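Local coordinates for protein alpha-glucosidase YIHQ (Escherichia coli, PDB 5AEG) that hydrolyses plant sulfolipids of the sulfoquinovosyl diacylglyceride type, and simple sulfoquinovosides such as sulfoquinovosyl glycerol, releasing sulfoquinovose, at residues E152-G156 and G471-V475; G482-V487 and R523-F527. All coordinates share one frame. Numbering follows the deposited sequence.

Interaction 1. Residues E152-G156 and G471-V475; sequences EQGVG and GDQNV. With CA (calcium ion), chain D.
A calcium ion bridges these two loops. Neither segment forms a regular helix or strand. Q153 lies across from D472, with CA atoms 7.5 Å apart, and V155 across from N474, at 6.8 Å. Residues D472-N474 are extended. G154 and G156 have positive phi (105° and 99°), where a CB would clash with the preceding carbonyl.

D472 is the hub. With chi1 p and chi2 near -68°, it chelates the ion through both its backbone O and its carboxylate OD2, each 2.4 Å from CA. G154 O also lies 2.4 Å from CA. Q153, with chi1 t, brings its side-chain amide to the ion. D481 provides the two remaining ligands, making seven with water 3.

Water 3 is 2.4 Å from CA and donates to N474 OD1 at 2.7 Å; chi1 m turns N474 inward. V155 CG1 packs on N474 OD1 at 3.7 Å. Water 1 accepts from Q153 N (2.8 Å) and donates to E152 OE1 (3.0 Å) and D472 OD1 (2.7 Å). Water 2 joins G154 N (3.0 Å) to D472 OD2 (2.9 Å). E152 also pairs with R455 in a salt bridge.

D472 is the inferred proton donor, so this calcium site lies at the active site of a GH31 enzyme, where an N-terminal-domain loop meets the loop after strand 468-469 of the catalytic barrel.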
loop_
_atom_site.group_PDB
_atom_site.type_symbol
_atom_site.label_atom_id
_atom_site.label_comp_id
_atom_site.label_asym_id
_atom_site.label_seq_id
_atom_site.Cartn_x
_atom_site.Cartn_y
_atom_site.Cartn_z
ATOM N N GLU A 152 -5.101 -10.329 4.435
ATOM C CA GLU A 152 -6.262 -9.410 4.455
ATOM C C GLU A 152 -6.010 -8.371 5.514
ATOM O O GLU A 152 -5.372 -8.567 6.570
ATOM C CB GLU A 152 -7.577 -10.089 4.702
ATOM C CG GLU A 152 -7.910 -11.204 3.702
ATOM C CD GLU A 152 -7.694 -10.763 2.295
ATOM O OE1 GLU A 152 -8.233 -9.650 1.970
ATOM O OE2 GLU A 152 -6.949 -11.471 1.526
ATOM N N GLN A 153 -6.554 -7.186 5.263
ATOM C CA GLN A 153 -6.247 -6.038 6.077
ATOM C C GLN A 153 -7.113 -5.911 7.385
ATOM O O GLN A 153 -6.772 -5.180 8.307
ATOM C CB GLN A 153 -6.490 -4.840 5.129
ATOM C CG GLN A 153 -6.005 -3.484 5.668
ATOM C CD GLN A 153 -7.147 -2.575 5.951
ATOM O OE1 GLN A 153 -8.299 -2.995 5.997
ATOM N NE2 GLN A 153 -6.845 -1.311 6.127
ATOM N N GLY A 154 -8.211 -6.670 7.456
ATOM C CA GLY A 154 -9.050 -6.681 8.599
ATOM C C GLY A 154 -10.340 -5.917 8.362
ATOM O O GLY A 154 -10.380 -4.998 7.564
ATOM N N VAL A 155 -11.412 -6.288 9.068
ATOM C CA VAL A 155 -12.681 -5.505 9.018
ATOM C C VAL A 155 -12.890 -5.003 10.425
ATOM O O VAL A 155 -13.212 -5.760 11.382
ATOM C CB VAL A 155 -13.831 -6.457 8.590
ATOM C CG1 VAL A 155 -15.197 -5.799 8.748
ATOM C CG2 VAL A 155 -13.529 -7.081 7.216
ATOM N N GLY A 156 -12.733 -3.695 10.606
ATOM C CA GLY A 156 -12.731 -3.086 11.940
ATOM C C GLY A 156 -11.327 -2.807 12.493
ATOM O O GLY A 156 -11.032 -1.701 12.913
ATOM N N GLY A 471 -7.313 -0.229 -0.628
ATOM C CA GLY A 471 -7.994 -1.467 -0.334
ATOM C C GLY A 471 -9.338 -1.236 0.324
ATOM O O GLY A 471 -9.942 -0.226 0.066
ATOM N N ASP A 472 -9.704 -2.143 1.236
ATOM C CA ASP A 472 -11.087 -2.201 1.854
ATOM C C ASP A 472 -11.125 -1.401 3.097
ATOM O O ASP A 472 -10.639 -1.830 4.107
ATOM C CB ASP A 472 -11.539 -3.644 2.211
ATOM C CG ASP A 472 -10.486 -4.441 3.152
ATOM O OD1 ASP A 472 -9.411 -4.674 2.486
ATOM O OD2 ASP A 472 -10.641 -4.794 4.455
ATOM N N GLN A 473 -11.721 -0.181 3.030
ATOM C CA GLN A 473 -12.170 0.481 4.229
ATOM C C GLN A 473 -13.642 0.085 4.493
ATOM O O GLN A 473 -14.383 -0.207 3.575
ATOM C CB GLN A 473 -12.178 2.050 4.063
ATOM C CG GLN A 473 -10.784 2.612 4.272
ATOM C CD GLN A 473 -9.899 2.332 3.102
ATOM O OE1 GLN A 473 -10.174 2.789 2.000
ATOM N NE2 GLN A 473 -8.839 1.543 3.307
ATOM N N ASN A 474 -14.011 0.072 5.745
ATOM C CA ASN A 474 -15.405 0.036 6.093
ATOM C C ASN A 474 -16.115 1.272 5.538
ATOM O O ASN A 474 -15.519 2.355 5.475
ATOM C CB ASN A 474 -15.587 0.020 7.596
ATOM C CG ASN A 474 -15.167 -1.345 8.266
ATOM O OD1 ASN A 474 -14.903 -2.341 7.601
ATOM N ND2 ASN A 474 -15.063 -1.335 9.581
ATOM N N VAL A 475 -17.426 1.149 5.342
ATOM C CA VAL A 475 -18.279 2.328 5.071
ATOM C C VAL A 475 -18.662 2.993 6.383
ATOM O O VAL A 475 -19.844 3.166 6.688
ATOM C CB VAL A 475 -19.485 1.947 4.170
ATOM C CG1 VAL A 475 -18.981 1.527 2.794
ATOM C CG2 VAL A 475 -20.425 0.900 4.768
HETATM CA CA CA D . -10.640 -3.089 6.148
HETATM O O HOH W 1 -7.832 -6.837 2.765
HETATM O O HOH W 2 -10.021 -7.557 5.221
HETATM O O HOH W 3 -13.008 -3.199 5.865
#

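Interaction 2. Residues G482-V487 and R523-F527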
loop_
_atom_site.group_PDB
_atom_site.type_symbol
_atom_site.label_atom_id
_atom_site.label_comp_id
_atom_site.label_asym_id
_atom_site.label_seq_id
_atom_site.Cartn_x
_atom_site.Cartn_y
_atom_site.Cartn_z
ATOM N N GLY A 482 -11.877 3.300 8.791
ATOM C CA GLY A 482 -12.804 4.181 8.057
ATOM C C GLY A 482 -12.028 5.167 7.228
ATOM O O GLY A 482 -10.832 4.973 6.894
ATOM N N LEU A 483 -12.691 6.229 6.828
ATOM C CA LEU A 483 -12.053 7.290 6.049
ATOM C C LEU A 483 -10.652 7.715 6.583
ATOM O O LEU A 483 -9.717 7.839 5.803
ATOM C CB LEU A 483 -13.004 8.508 5.887
ATOM C CG LEU A 483 -12.647 9.641 4.928
ATOM C CD1 LEU A 483 -13.959 10.428 4.688
ATOM C CD2 LEU A 483 -11.637 10.620 5.522
ATOM N N ALA A 484 -10.583 7.929 7.889
ATOM C CA ALA A 484 -9.354 8.428 8.556
ATOM C C ALA A 484 -8.128 7.559 8.259
ATOM O O ALA A 484 -7.020 8.067 8.122
ATOM C CB ALA A 484 -9.552 8.488 9.970
ATOM N N SER A 485 -8.328 6.244 8.242
ATOM C CA SER A 485 -7.255 5.274 8.158
ATOM C C SER A 485 -6.490 5.383 6.820
ATOM O O SER A 485 -5.338 4.879 6.680
ATOM C CB SER A 485 -7.850 3.848 8.440
ATOM O OG SER A 485 -8.591 3.408 7.299
ATOM N N VAL A 486 -7.122 5.992 5.803
ATOM C CA VAL A 486 -6.470 6.176 4.522
ATOM C C VAL A 486 -5.222 7.117 4.618
ATOM O O VAL A 486 -4.254 6.973 3.851
ATOM C CB VAL A 486 -7.476 6.692 3.444
ATOM C CG1 VAL A 486 -6.776 6.908 2.130
ATOM C CG2 VAL A 486 -8.692 5.722 3.306
ATOM N N VAL A 487 -5.293 8.092 5.521
ATOM C CA VAL A 487 -4.178 9.037 5.630
ATOM C C VAL A 487 -2.848 8.447 6.151
ATOM O O VAL A 487 -1.860 8.555 5.474
ATOM C CB VAL A 487 -4.558 10.314 6.390
ATOM C CG1 VAL A 487 -3.445 11.338 6.285
ATOM C CG2 VAL A 487 -5.838 10.929 5.792
ATOM N N ARG A 523 -18.311 13.515 2.173
ATOM C CA ARG A 523 -17.055 13.819 2.860
ATOM C C ARG A 523 -15.842 13.077 2.215
ATOM O O ARG A 523 -14.739 13.610 2.150
ATOM C CB ARG A 523 -17.166 13.423 4.296
ATOM C CG ARG A 523 -17.938 14.384 5.130
ATOM C CD ARG A 523 -17.285 15.714 5.298
ATOM N NE ARG A 523 -17.927 16.408 6.439
ATOM C CZ ARG A 523 -17.829 17.717 6.693
ATOM N NH1 ARG A 523 -17.112 18.474 5.908
ATOM N NH2 ARG A 523 -18.453 18.246 7.756
ATOM N N TRP A 524 -16.062 11.837 1.735
ATOM C CA TRP A 524 -15.003 11.106 1.111
ATOM C C TRP A 524 -14.657 11.695 -0.236
ATOM O O TRP A 524 -13.485 11.754 -0.629
ATOM C CB TRP A 524 -15.341 9.604 0.973
ATOM C CG TRP A 524 -14.196 8.690 1.133
ATOM C CD1 TRP A 524 -13.046 8.653 0.438
ATOM C CD2 TRP A 524 -14.173 7.571 1.996
ATOM N NE1 TRP A 524 -12.256 7.590 0.830
ATOM C CE2 TRP A 524 -12.910 6.905 1.797
ATOM C CE3 TRP A 524 -15.078 7.070 2.901
ATOM C CZ2 TRP A 524 -12.539 5.780 2.488
ATOM C CZ3 TRP A 524 -14.698 5.922 3.650
ATOM C CH2 TRP A 524 -13.433 5.312 3.428
ATOM N N CYS A 525 -15.689 12.186 -0.951
ATOM C CA CYS A 525 -15.463 12.869 -2.202
ATOM C C CYS A 525 -14.600 14.114 -1.946
ATOM O O CYS A 525 -13.732 14.428 -2.739
ATOM C CB CYS A 525 -16.811 13.257 -2.860
ATOM S SG CYS A 525 -16.574 13.901 -4.534
ATOM N N ASP A 526 -14.883 14.852 -0.871
ATOM C CA ASP A 526 -14.072 16.057 -0.543
ATOM C C ASP A 526 -12.570 15.709 -0.334
ATOM O O ASP A 526 -11.673 16.506 -0.635
ATOM C CB ASP A 526 -14.589 16.707 0.705
ATOM C CG ASP A 526 -15.894 17.508 0.523
ATOM O OD1 ASP A 526 -16.402 17.565 -0.636
ATOM O OD2 ASP A 526 -16.375 17.988 1.619
ATOM N N PHE A 527 -12.327 14.560 0.289
ATOM C CA PHE A 527 -10.972 14.092 0.549
ATOM C C PHE A 527 -10.284 13.720 -0.760
ATOM O O PHE A 527 -9.199 14.243 -1.096
ATOM C CB PHE A 527 -11.087 12.904 1.539
ATOM C CG PHE A 527 -9.813 12.083 1.747
ATOM C CD1 PHE A 527 -8.544 12.591 1.658
ATOM C CD2 PHE A 527 -9.964 10.733 2.087
ATOM C CE1 PHE A 527 -7.448 11.767 1.911
ATOM C CE2 PHE A 527 -8.877 9.960 2.453
ATOM C CZ PHE A 527 -7.615 10.451 2.339
#
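This is a buried, apolar contact between the chain at the N-terminal end of helix 486-495 and helix 518-528, with no hydrogen bond crossing it. Most of the contact is made by L483, V486 and V487 on one side and by W524 and F527 on the other.

L483 meets both aromatic residues. Its CA sits over the face of the W524 six-membered ring, 3.9 Å from the centroid and 23° off the normal, a CH-pi contact. Its CB is 3.8 Å from W524 CZ3, while its CD2 is 3.8 Å from F527 CD2.

Both helices belong to the (beta/alpha)8 barrel of the GH31 catalytic domain. Helix 486-495 follows strand 468-469, and helix 518-528 lies between strands 501-505 and 534-536. They are therefore successive helices of the barrel wall, and V486 and F527 also touch strand 501-505 beneath.

The CA-to-CB bond of F527 points toward 482-487, and chi1 t carries the ring on to V486 and V487. V486 CG1 meets the ring edge, 3.6 Å from F527 CZ. V487 CG2 lies 3.9 Å from the same F527 CZ. V486 CG2 also reaches W524 CZ2 at 3.9 Å. W524 NE1 hydrogen-bonds to S503 OG.

G482 O accepts from S485 N at 3.1 Å and from S485 OG at 2.8 Å. R523 NH1 hydrogen-bonds to A653 O, outside this contact.

Interactions 1 and 2 have centres about 13 Å apart and touch directly through Q473, the neighbour of D472. Q473 CB packs on W524 CH2 at 3.6 Å. Q473 CG lies 3.5 Å from G482 O, and Q473 OE1 lies 3.5 Å from V486 CG2. Q473 NE2 hydrogen-bonds to A470 O. A second link is the chain itself: D481, a calcium ligand, directly precedes G482 of interaction 2. The side chain of D472 is about 8 Å from that of the nucleophile D405 and about 7 Å from that of E408. The W524 side chain is about 9 Å from those of D472 and substrate-binding H537, so interaction 2 lies close to the active site.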